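Local coordinates for putative flagella-related protein H (Methanocaldococcus jannaschii DSM 2661, PDB 4WIA), which probably binds ATP and magnesium and hydrolyses ATP as an accessory component of the archaellum, the archaeal motility filament, at residues I9-D14 with C44-Y49; T59-Q64 with L91-Y96; N197-L202 with I215-E220. All blocks are in the same frame, centred on the assembly; numbering follows the deposited sequence.

Contact 1. Residues I9-D14 with C44-Y49; sequences IDLSRD and CQRLAY. With SO4 (sulfate ion), chain D.
R46 reaches D14 and I9 by way of an anti first torsion (chi1 161°), which sets CG, and a bend at the next bond (chi2 67°), which sends CD from helix 40-53 toward the loop 9-14. D14 meets the guanidinium tip to tip, its carboxylate nearly coplanar with it. The grip is side-on and bidentate: R46 NE lies 2.7 Å from D14 OD2, and R46 NH2 lies 2.9 Å from D14 OD1 in an almost straight bond (175° at the hydrogen), each oxygen using its syn lone pair. The end of the same group seizes a backbone acceptor, I9 O, 2.9 Å from R46 NH1 and 3.0 Å from R46 NH2. NH2 thus serves two acceptors, and bonds on two edges hold the group against rotation. Over one face sits L11 CD1, 3.4 Å from R46 CZ and above the centre of the guanidinium; the same methyl touches the edge of the Y49 ring. This illustrates how a buried arginine can be gripped by one carboxylate and one peptide oxygen under an apolar lid. Next in the loop, R13 bends at chi3 and binds a sulfate, probably from the crystallisation liquor, donating from NH2 to O3 at 2.7 Å and from NE to O2, while the backbone N of S12 and of R13 bind it too. K84 and R55 of the second subunit also hold this ion, placing the loop at a subunit interface. D14 OD1 also accepts from L16 N at the start of helix 16-19, while I9 packs on L16 and on F51 of helix 40-53.

Contact 2. Residues T59-Q64 with L91-Y96; sequences TYVSTQ and LYIPVY. With SO4 (sulfate ion), chain F.
V61 and V95 form the apolar centre on one side of the sheet, with V61 CG1 3.7 Å from V95 CG2. The second methyl of V61, CG2, rests 4.0 Å from I93 CB, and T59 and L91 continue this face side by side. On the other face Y60 and Y92 run alongside each other; Y60 CD1 lies 3.8 Å from Y92 CE1, and the ring planes are inclined by 31°. Y60 OH bonds to D127, whereas Y92 OH bonds to L65 O and comes within 3.0 Å of S62 CB. Between the faces, four backbone bonds alternate in parallel register, from Y60 N to L91 O (2.8 Å) through to V95 N to S62 O (2.9 Å). At the strand end the contact turns polar: S62 OG, anti to its backbone N (chi1 176°), accepts from Q64 N in an ST turn and also from L65 N. The extended Q64 then donates from NE2 to sulfate O2 at 2.8 Å, an ion shared with K40 and N164. Parallel strands ending beside a Walker A loop, here probably that of K40, are typical of P-loop NTPases, consistent with inferred ATP binding by Q64 and K40.

Contact 3. Residues N197-L202 with I215-E220; sequences NLAKIL and IVFRVE
N197-L202 and I215-E220 pair as the two arms of a beta hairpin, in the antiparallel part that extends the central mixed sheet beyond its parallel strands. Between these short segments the strand directions make an angle of 149°. Four backbone bonds join them, closing two hydrogen-bonded pairs, N197 with F217 and A199 with I215; N197 N to F217 O (2.8 Å) and A199 N to I215 O (2.9 Å) are one from each. L198 and V216 form the non-hydrogen-bonded pair between, and on their face L198 CD1 touches V216 CG2 at 3.8 Å.

The other face carries most of the side-chain contact. F217 has CG between the backbone N and the carbonyl carbon (chi1 60°), and its ring lies under N197. N197 CB stands 3.5 Å from the ring centroid, a CH-pi contact over the face, while the amide plane is stacked almost parallel to the ring, 9° away from it. A199 CB meets the ring at its edge, 3.9 Å from F217 CE1. Further along, I201 and I215 cross obliquely, I201 CD1 lying 4.1 Å from I215 CD1.

One polar group rides on this apolar surface. N197 ND2 donates to T38 O, within the probable Walker A loop and at a residue inferred to bind ATP. The chemistry thus divides the work within one side chain: the apolar ring stacks on the amide and would help keep it flat, while the amide nitrogen is met by a backbone oxygen that links the hairpin to that loop.

In the fold
Contacts 1 and 2 are buried, whereas contact 3 is only partly so. Contacts 2 and 3 belong to the same central sheet but lie on opposite sides of the chain's centre, about 24 Å apart between their own centres: one is a parallel pair that includes the edge strand 90-94, the other an antiparallel pair. Contact 1 ties a loop to helix 40-53, and relies on charge and guanidinium geometry where the strand pairs rely on backbone bonds and apolar faces. Contacts 1 and 2 touch, C44 and Q45 of the helix packing on the Y60 hydroxyl; contact 3 touches neither. Near the probable nucleotide site, contact 2 holds Q64, inferred to bind ATP, while N197 of contact 3 bonds to T38 O.

Contact 1. Residues I9-D14 with C44-Y49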
loop_
_atom_site.group_PDB
_atom_site.type_symbol
_atom_site.label_atom_id
_atom_site.label_comp_id
_atom_site.label_asym_id
_atom_site.label_seq_id
_atom_site.Cartn_x
_atom_site.Cartn_y
_atom_site.Cartn_z
ATOM N N ILE A 9 1.339 -8.402 6.582
ATOM C CA ILE A 9 2.289 -7.666 7.355
ATOM C C ILE A 9 3.511 -7.229 6.485
ATOM O O ILE A 9 4.518 -6.756 7.035
ATOM C CB ILE A 9 2.807 -8.505 8.540
ATOM C CG1 ILE A 9 3.338 -9.844 8.054
ATOM C CG2 ILE A 9 1.707 -8.747 9.544
ATOM C CD1 ILE A 9 4.678 -10.218 8.623
ATOM N N ASP A 10 3.372 -7.318 5.176
ATOM C CA ASP A 10 4.475 -7.127 4.261
ATOM C C ASP A 10 5.147 -5.783 4.333
ATOM O O ASP A 10 4.503 -4.788 4.257
ATOM C CB ASP A 10 3.956 -7.210 2.840
ATOM C CG ASP A 10 3.100 -8.385 2.588
ATOM O OD1 ASP A 10 2.511 -8.966 3.480
ATOM O OD2 ASP A 10 2.988 -8.724 1.444
ATOM N N LEU A 11 6.465 -5.785 4.374
ATOM C CA LEU A 11 7.268 -4.611 4.143
ATOM C C LEU A 11 8.357 -4.850 3.120
ATOM O O LEU A 11 8.872 -5.963 2.969
ATOM C CB LEU A 11 7.930 -4.216 5.468
ATOM C CG LEU A 11 7.029 -3.931 6.654
ATOM C CD1 LEU A 11 7.870 -3.568 7.851
ATOM C CD2 LEU A 11 6.095 -2.780 6.365
ATOM N N SER A 12 8.773 -3.784 2.447
ATOM C CA SER A 12 9.836 -3.894 1.504
ATOM C C SER A 12 11.128 -4.390 2.161
ATOM O O SER A 12 11.873 -5.148 1.557
ATOM C CB SER A 12 10.105 -2.556 0.821
ATOM O OG SER A 12 9.082 -2.163 -0.063
ATOM N N ARG A 13 11.396 -3.924 3.360
ATOM C CA ARG A 13 12.699 -4.029 3.961
ATOM C C ARG A 13 13.003 -5.387 4.518
ATOM O O ARG A 13 14.124 -5.649 4.873
ATOM C CB ARG A 13 12.832 -3.036 5.091
ATOM C CG ARG A 13 12.108 -3.437 6.378
ATOM C CD ARG A 13 12.157 -2.310 7.380
ATOM N NE ARG A 13 11.249 -1.243 6.977
ATOM C CZ ARG A 13 11.123 -0.069 7.601
ATOM N NH1 ARG A 13 11.807 0.177 8.712
ATOM N NH2 ARG A 13 10.297 0.838 7.133
ATOM N N ASP A 14 12.045 -6.268 4.639
ATOM C CA ASP A 14 12.348 -7.585 5.086
ATOM C C ASP A 14 11.416 -8.582 4.429
ATOM O O ASP A 14 10.479 -8.224 3.768
ATOM C CB ASP A 14 12.331 -7.719 6.635
ATOM C CG ASP A 14 10.951 -7.564 7.251
ATOM O OD1 ASP A 14 9.982 -8.209 6.771
ATOM O OD2 ASP A 14 10.835 -6.815 8.280
ATOM N N CYS A 44 6.523 -7.356 18.403
ATOM C CA CYS A 44 5.149 -6.825 18.370
ATOM C C CYS A 44 5.092 -5.578 17.580
ATOM O O CYS A 44 4.148 -5.321 16.875
ATOM C CB CYS A 44 4.633 -6.509 19.814
ATOM S SG CYS A 44 4.317 -7.985 20.803
ATOM N N GLN A 45 6.142 -4.780 17.715
ATOM C CA GLN A 45 6.250 -3.481 17.016
ATOM C C GLN A 45 6.375 -3.635 15.511
ATOM O O GLN A 45 5.691 -2.933 14.772
ATOM C CB GLN A 45 7.411 -2.705 17.602
ATOM C CG GLN A 45 7.057 -2.152 18.953
ATOM C CD GLN A 45 8.235 -1.892 19.864
ATOM O OE1 GLN A 45 9.398 -1.790 19.442
ATOM N NE2 GLN A 45 7.917 -1.723 21.167
ATOM N N ARG A 46 7.201 -4.599 15.075
ATOM C CA ARG A 46 7.312 -4.937 13.645
ATOM C C ARG A 46 5.964 -5.417 13.103
ATOM O O ARG A 46 5.534 -5.023 11.991
ATOM C CB ARG A 46 8.371 -6.016 13.419
ATOM C CG ARG A 46 8.261 -6.773 12.086
ATOM C CD ARG A 46 8.561 -5.857 10.900
ATOM N NE ARG A 46 8.453 -6.548 9.611
ATOM C CZ ARG A 46 7.324 -6.772 8.944
ATOM N NH1 ARG A 46 6.154 -6.419 9.449
ATOM N NH2 ARG A 46 7.365 -7.353 7.763
ATOM N N LEU A 47 5.318 -6.295 13.860
ATOM C CA LEU A 47 4.008 -6.791 13.393
ATOM C C LEU A 47 3.005 -5.659 13.295
ATOM O O LEU A 47 2.296 -5.521 12.302
ATOM C CB LEU A 47 3.516 -7.889 14.319
ATOM C CG LEU A 47 4.348 -9.165 14.154
ATOM C CD1 LEU A 47 4.020 -10.174 15.235
ATOM C CD2 LEU A 47 4.147 -9.796 12.769
ATOM N N ALA A 48 2.950 -4.816 14.341
ATOM C CA ALA A 48 2.045 -3.681 14.330
ATOM C C ALA A 48 2.290 -2.746 13.166
ATOM O O ALA A 48 1.367 -2.355 12.469
ATOM C CB ALA A 48 2.142 -2.916 15.649
ATOM N N TYR A 49 3.548 -2.388 12.920
ATOM C CA TYR A 49 3.860 -1.549 11.745
ATOM C C TYR A 49 3.452 -2.178 10.425
ATOM O O TYR A 49 2.903 -1.499 9.564
ATOM C CB TYR A 49 5.338 -1.196 11.740
ATOM C CG TYR A 49 5.726 -0.121 10.731
ATOM C CD1 TYR A 49 5.346 1.181 10.921
ATOM C CD2 TYR A 49 6.436 -0.433 9.579
ATOM C CE1 TYR A 49 5.658 2.146 10.003
ATOM C CE2 TYR A 49 6.779 0.548 8.648
ATOM C CZ TYR A 49 6.389 1.825 8.872
ATOM O OH TYR A 49 6.723 2.750 7.967
HETATM S S SO4 D . 9.005 -0.540 3.994
HETATM O O1 SO4 D . 9.572 0.412 3.014
HETATM O O2 SO4 D . 10.049 -1.507 4.404
HETATM O O3 SO4 D . 8.526 0.201 5.183
HETATM O O4 SO4 D . 7.873 -1.268 3.378
#

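Contact 2. Residues T59-Q64 with L91-Y96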
loop_
_atom_site.group_PDB
_atom_site.type_symbol
_atom_site.label_atom_id
_atom_site.label_comp_id
_atom_site.label_asym_id
_atom_site.label_seq_id
_atom_site.Cartn_x
_atom_site.Cartn_y
_atom_site.Cartn_z
ATOM N N THR A 59 -4.700 -1.927 18.029
ATOM C CA THR A 59 -4.614 -1.458 19.370
ATOM C C THR A 59 -3.364 -2.029 20.012
ATOM O O THR A 59 -3.138 -3.255 19.972
ATOM C CB THR A 59 -5.814 -1.927 20.210
ATOM O OG1 THR A 59 -6.991 -1.290 19.718
ATOM C CG2 THR A 59 -5.655 -1.536 21.712
ATOM N N TYR A 60 -2.563 -1.165 20.638
ATOM C CA TYR A 60 -1.367 -1.628 21.317
ATOM C C TYR A 60 -1.455 -1.236 22.784
ATOM O O TYR A 60 -1.403 -0.061 23.086
ATOM C CB TYR A 60 -0.135 -1.037 20.632
ATOM C CG TYR A 60 1.198 -1.707 20.963
ATOM C CD1 TYR A 60 1.675 -1.755 22.246
ATOM C CD2 TYR A 60 1.975 -2.269 19.969
ATOM C CE1 TYR A 60 2.865 -2.360 22.574
ATOM C CE2 TYR A 60 3.198 -2.865 20.266
ATOM C CZ TYR A 60 3.646 -2.912 21.544
ATOM O OH TYR A 60 4.854 -3.497 21.897
ATOM N N VAL A 61 -1.529 -2.223 23.682
ATOM C CA VAL A 61 -1.612 -2.001 25.088
ATOM C C VAL A 61 -0.251 -2.359 25.667
ATOM O O VAL A 61 0.153 -3.507 25.600
ATOM C CB VAL A 61 -2.682 -2.901 25.733
ATOM C CG1 VAL A 61 -2.810 -2.649 27.253
ATOM C CG2 VAL A 61 -4.024 -2.715 25.060
ATOM N N SER A 62 0.421 -1.377 26.257
ATOM C CA SER A 62 1.746 -1.529 26.810
ATOM C C SER A 62 1.738 -1.325 28.355
ATOM O O SER A 62 1.306 -0.303 28.830
ATOM C CB SER A 62 2.680 -0.458 26.225
ATOM O OG SER A 62 3.965 -0.515 26.821
ATOM N N THR A 63 2.330 -2.260 29.080
ATOM C CA THR A 63 2.633 -2.091 30.474
ATOM C C THR A 63 3.967 -1.430 30.728
ATOM O O THR A 63 4.404 -1.391 31.860
ATOM C CB THR A 63 2.676 -3.471 31.155
ATOM O OG1 THR A 63 3.576 -4.350 30.462
ATOM C CG2 THR A 63 1.302 -4.088 31.116
ATOM N N GLN A 64 4.659 -0.955 29.684
ATOM C CA GLN A 64 6.045 -0.462 29.847
ATOM C C GLN A 64 6.319 0.961 29.344
ATOM O O GLN A 64 7.105 1.651 29.942
ATOM C CB GLN A 64 7.013 -1.440 29.176
ATOM C CG GLN A 64 6.969 -2.819 29.803
ATOM C CD GLN A 64 7.918 -3.783 29.131
ATOM O OE1 GLN A 64 8.630 -3.421 28.213
ATOM N NE2 GLN A 64 7.873 -5.038 29.540
ATOM N N LEU A 91 -4.383 2.801 18.074
ATOM C CA LEU A 91 -4.830 3.212 19.363
ATOM C C LEU A 91 -3.838 2.643 20.333
ATOM O O LEU A 91 -3.680 1.416 20.472
ATOM C CB LEU A 91 -6.223 2.613 19.643
ATOM C CG LEU A 91 -6.811 2.710 21.024
ATOM C CD1 LEU A 91 -7.035 4.185 21.405
ATOM C CD2 LEU A 91 -8.099 1.906 21.118
ATOM N N TYR A 92 -3.134 3.543 21.004
ATOM C CA TYR A 92 -2.065 3.182 21.910
ATOM C C TYR A 92 -2.520 3.392 23.361
ATOM O O TYR A 92 -2.945 4.457 23.716
ATOM C CB TYR A 92 -0.802 4.030 21.625
ATOM C CG TYR A 92 0.351 3.581 22.465
ATOM C CD1 TYR A 92 1.025 2.431 22.154
ATOM C CD2 TYR A 92 0.682 4.225 23.646
ATOM C CE1 TYR A 92 2.060 1.969 22.953
ATOM C CE2 TYR A 92 1.726 3.776 24.467
ATOM C CZ TYR A 92 2.412 2.636 24.090
ATOM O OH TYR A 92 3.438 2.167 24.881
ATOM N N ILE A 93 -2.390 2.356 24.197
ATOM C CA ILE A 93 -2.922 2.367 25.551
ATOM C C ILE A 93 -1.818 2.113 26.572
ATOM O O ILE A 93 -1.434 0.948 26.822
ATOM C CB ILE A 93 -3.948 1.263 25.708
ATOM C CG1 ILE A 93 -5.029 1.394 24.622
ATOM C CG2 ILE A 93 -4.569 1.312 27.137
ATOM C CD1 ILE A 93 -5.906 2.624 24.759
ATOM N N PRO A 94 -1.280 3.169 27.142
ATOM C CA PRO A 94 -0.312 2.948 28.207
ATOM C C PRO A 94 -1.002 2.562 29.531
ATOM O O PRO A 94 -1.863 3.303 29.997
ATOM C CB PRO A 94 0.423 4.301 28.333
ATOM C CG PRO A 94 -0.403 5.286 27.576
ATOM C CD PRO A 94 -1.413 4.574 26.737
ATOM N N VAL A 95 -0.572 1.449 30.142
ATOM C CA VAL A 95 -1.062 1.074 31.458
ATOM C C VAL A 95 -0.258 1.800 32.566
ATOM O O VAL A 95 0.695 1.242 33.144
ATOM C CB VAL A 95 -0.999 -0.445 31.622
ATOM C CG1 VAL A 95 -1.634 -0.852 32.962
ATOM C CG2 VAL A 95 -1.726 -1.117 30.461
ATOM N N TYR A 96 -0.622 3.047 32.838
ATOM C CA TYR A 96 0.195 3.936 33.732
ATOM C C TYR A 96 0.583 3.351 35.070
ATOM O O TYR A 96 1.715 3.529 35.521
ATOM C CB TYR A 96 -0.500 5.279 33.967
ATOM C CG TYR A 96 -0.728 6.031 32.679
ATOM C CD1 TYR A 96 0.356 6.535 31.959
ATOM C CD2 TYR A 96 -2.025 6.182 32.134
ATOM C CE1 TYR A 96 0.177 7.190 30.747
ATOM C CE2 TYR A 96 -2.218 6.841 30.923
ATOM C CZ TYR A 96 -1.107 7.339 30.236
ATOM O OH TYR A 96 -1.272 8.010 29.050
HETATM S S SO4 F . 9.131 -8.448 29.765
HETATM O O1 SO4 F . 9.876 -9.652 29.365
HETATM O O2 SO4 F . 9.786 -7.124 29.529
HETATM O O3 SO4 F . 9.049 -8.665 31.235
HETATM O O4 SO4 F . 7.761 -8.338 29.133
#

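Contact 3. Residues N197-L202 with I215-E220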
loop_
_atom_site.group_PDB
_atom_site.type_symbol
_atom_site.label_atom_id
_atom_site.label_comp_id
_atom_site.label_asym_id
_atom_site.label_seq_id
_atom_site.Cartn_x
_atom_site.Cartn_y
_atom_site.Cartn_z
ATOM N N ASN A 197 18.782 -12.424 18.357
ATOM C CA ASN A 197 17.538 -12.955 18.832
ATOM C C ASN A 197 17.119 -14.150 18.025
ATOM O O ASN A 197 17.394 -14.220 16.831
ATOM C CB ASN A 197 16.480 -11.914 18.702
ATOM C CG ASN A 197 16.887 -10.628 19.362
ATOM O OD1 ASN A 197 17.768 -9.933 18.867
ATOM N ND2 ASN A 197 16.241 -10.290 20.469
ATOM N N LEU A 198 16.476 -15.110 18.671
ATOM C CA LEU A 198 15.872 -16.194 17.949
ATOM C C LEU A 198 14.446 -16.237 18.361
ATOM O O LEU A 198 14.177 -16.244 19.547
ATOM C CB LEU A 198 16.552 -17.524 18.276
ATOM C CG LEU A 198 15.835 -18.764 17.740
ATOM C CD1 LEU A 198 16.039 -18.886 16.251
ATOM C CD2 LEU A 198 16.347 -20.020 18.429
ATOM N N ALA A 199 13.559 -16.286 17.372
ATOM C CA ALA A 199 12.146 -16.506 17.559
ATOM C C ALA A 199 11.809 -17.858 16.985
ATOM O O ALA A 199 11.932 -18.068 15.791
ATOM C CB ALA A 199 11.381 -15.455 16.844
ATOM N N LYS A 200 11.421 -18.813 17.832
ATOM C CA LYS A 200 11.094 -20.119 17.373
ATOM C C LYS A 200 9.577 -20.346 17.426
ATOM O O LYS A 200 8.927 -20.118 18.457
ATOM C CB LYS A 200 11.812 -21.119 18.219
ATOM C CG LYS A 200 11.738 -22.519 17.664
ATOM C CD LYS A 200 12.458 -23.475 18.601
ATOM C CE LYS A 200 13.242 -24.537 17.874
ATOM N NZ LYS A 200 14.295 -25.012 18.807
ATOM N N ILE A 201 9.024 -20.856 16.333
ATOM C CA ILE A 201 7.594 -21.011 16.229
ATOM C C ILE A 201 7.306 -22.424 16.685
ATOM O O ILE A 201 7.437 -23.358 15.925
ATOM C CB ILE A 201 7.113 -20.774 14.801
ATOM C CG1 ILE A 201 7.320 -19.302 14.436
ATOM C CG2 ILE A 201 5.650 -21.192 14.682
ATOM C CD1 ILE A 201 6.966 -18.910 13.007
ATOM N N LEU A 202 6.902 -22.566 17.939
ATOM C CA LEU A 202 6.634 -23.879 18.510
ATOM C C LEU A 202 5.320 -24.452 18.055
ATOM O O LEU A 202 5.159 -25.635 18.064
ATOM C CB LEU A 202 6.639 -23.805 20.010
ATOM C CG LEU A 202 7.916 -23.271 20.626
ATOM C CD1 LEU A 202 7.736 -23.085 22.125
ATOM C CD2 LEU A 202 9.063 -24.206 20.334
ATOM N N ILE A 215 13.496 -18.272 13.424
ATOM C CA ILE A 215 13.735 -16.989 12.765
ATOM C C ILE A 215 14.790 -16.221 13.564
ATOM O O ILE A 215 14.556 -15.791 14.694
ATOM C CB ILE A 215 12.447 -16.201 12.632
ATOM C CG1 ILE A 215 11.450 -16.978 11.764
ATOM C CG2 ILE A 215 12.721 -14.862 11.991
ATOM C CD1 ILE A 215 10.028 -16.437 11.851
ATOM N N VAL A 216 15.997 -16.108 12.995
ATOM C CA VAL A 216 17.065 -15.351 13.638
ATOM C C VAL A 216 17.016 -13.893 13.195
ATOM O O VAL A 216 16.778 -13.605 12.043
ATOM C CB VAL A 216 18.425 -15.936 13.317
ATOM C CG1 VAL A 216 19.521 -15.153 14.015
ATOM C CG2 VAL A 216 18.465 -17.410 13.719
ATOM N N PHE A 217 17.184 -12.973 14.138
ATOM C CA PHE A 217 17.247 -11.551 13.811
ATOM C C PHE A 217 18.097 -10.783 14.791
ATOM O O PHE A 217 18.473 -11.306 15.844
ATOM C CB PHE A 217 15.855 -10.912 13.728
ATOM C CG PHE A 217 15.048 -10.993 15.000
ATOM C CD1 PHE A 217 14.286 -12.125 15.291
ATOM C CD2 PHE A 217 15.004 -9.933 15.900
ATOM C CE1 PHE A 217 13.534 -12.215 16.463
ATOM C CE2 PHE A 217 14.224 -10.012 17.074
ATOM C CZ PHE A 217 13.498 -11.161 17.354
ATOM N N ARG A 218 18.416 -9.548 14.406
ATOM C CA ARG A 218 18.982 -8.571 15.316
ATOM C C ARG A 218 18.155 -7.292 15.148
ATOM O O ARG A 218 17.464 -7.088 14.153
ATOM C CB ARG A 218 20.457 -8.346 15.048
ATOM C CG ARG A 218 20.768 -7.740 13.700
ATOM C CD ARG A 218 22.167 -8.054 13.168
ATOM N NE ARG A 218 22.159 -8.094 11.690
ATOM C CZ ARG A 218 21.615 -9.081 10.957
ATOM N NH1 ARG A 218 21.653 -9.043 9.623
ATOM N NH2 ARG A 218 21.022 -10.116 11.554
ATOM N N VAL A 219 18.164 -6.474 16.172
ATOM C CA VAL A 219 17.421 -5.236 16.132
ATOM C C VAL A 219 18.413 -4.166 15.717
ATOM O O VAL A 219 19.407 -3.970 16.393
ATOM C CB VAL A 219 16.786 -4.933 17.504
ATOM C CG1 VAL A 219 16.061 -3.595 17.474
ATOM C CG2 VAL A 219 15.826 -6.062 17.921
ATOM N N GLU A 220 18.149 -3.491 14.597
ATOM C CA GLU A 220 19.105 -2.527 14.054
ATOM C C GLU A 220 18.500 -1.131 14.062
ATOM O O GLU A 220 17.316 -0.951 13.666
ATOM C CB GLU A 220 19.543 -2.907 12.606
ATOM C CG GLU A 220 20.369 -4.186 12.455
ATOM C CD GLU A 220 21.779 -4.115 12.985
ATOM O OE1 GLU A 220 22.149 -3.106 13.615
ATOM O OE2 GLU A 220 22.520 -5.092 12.741
#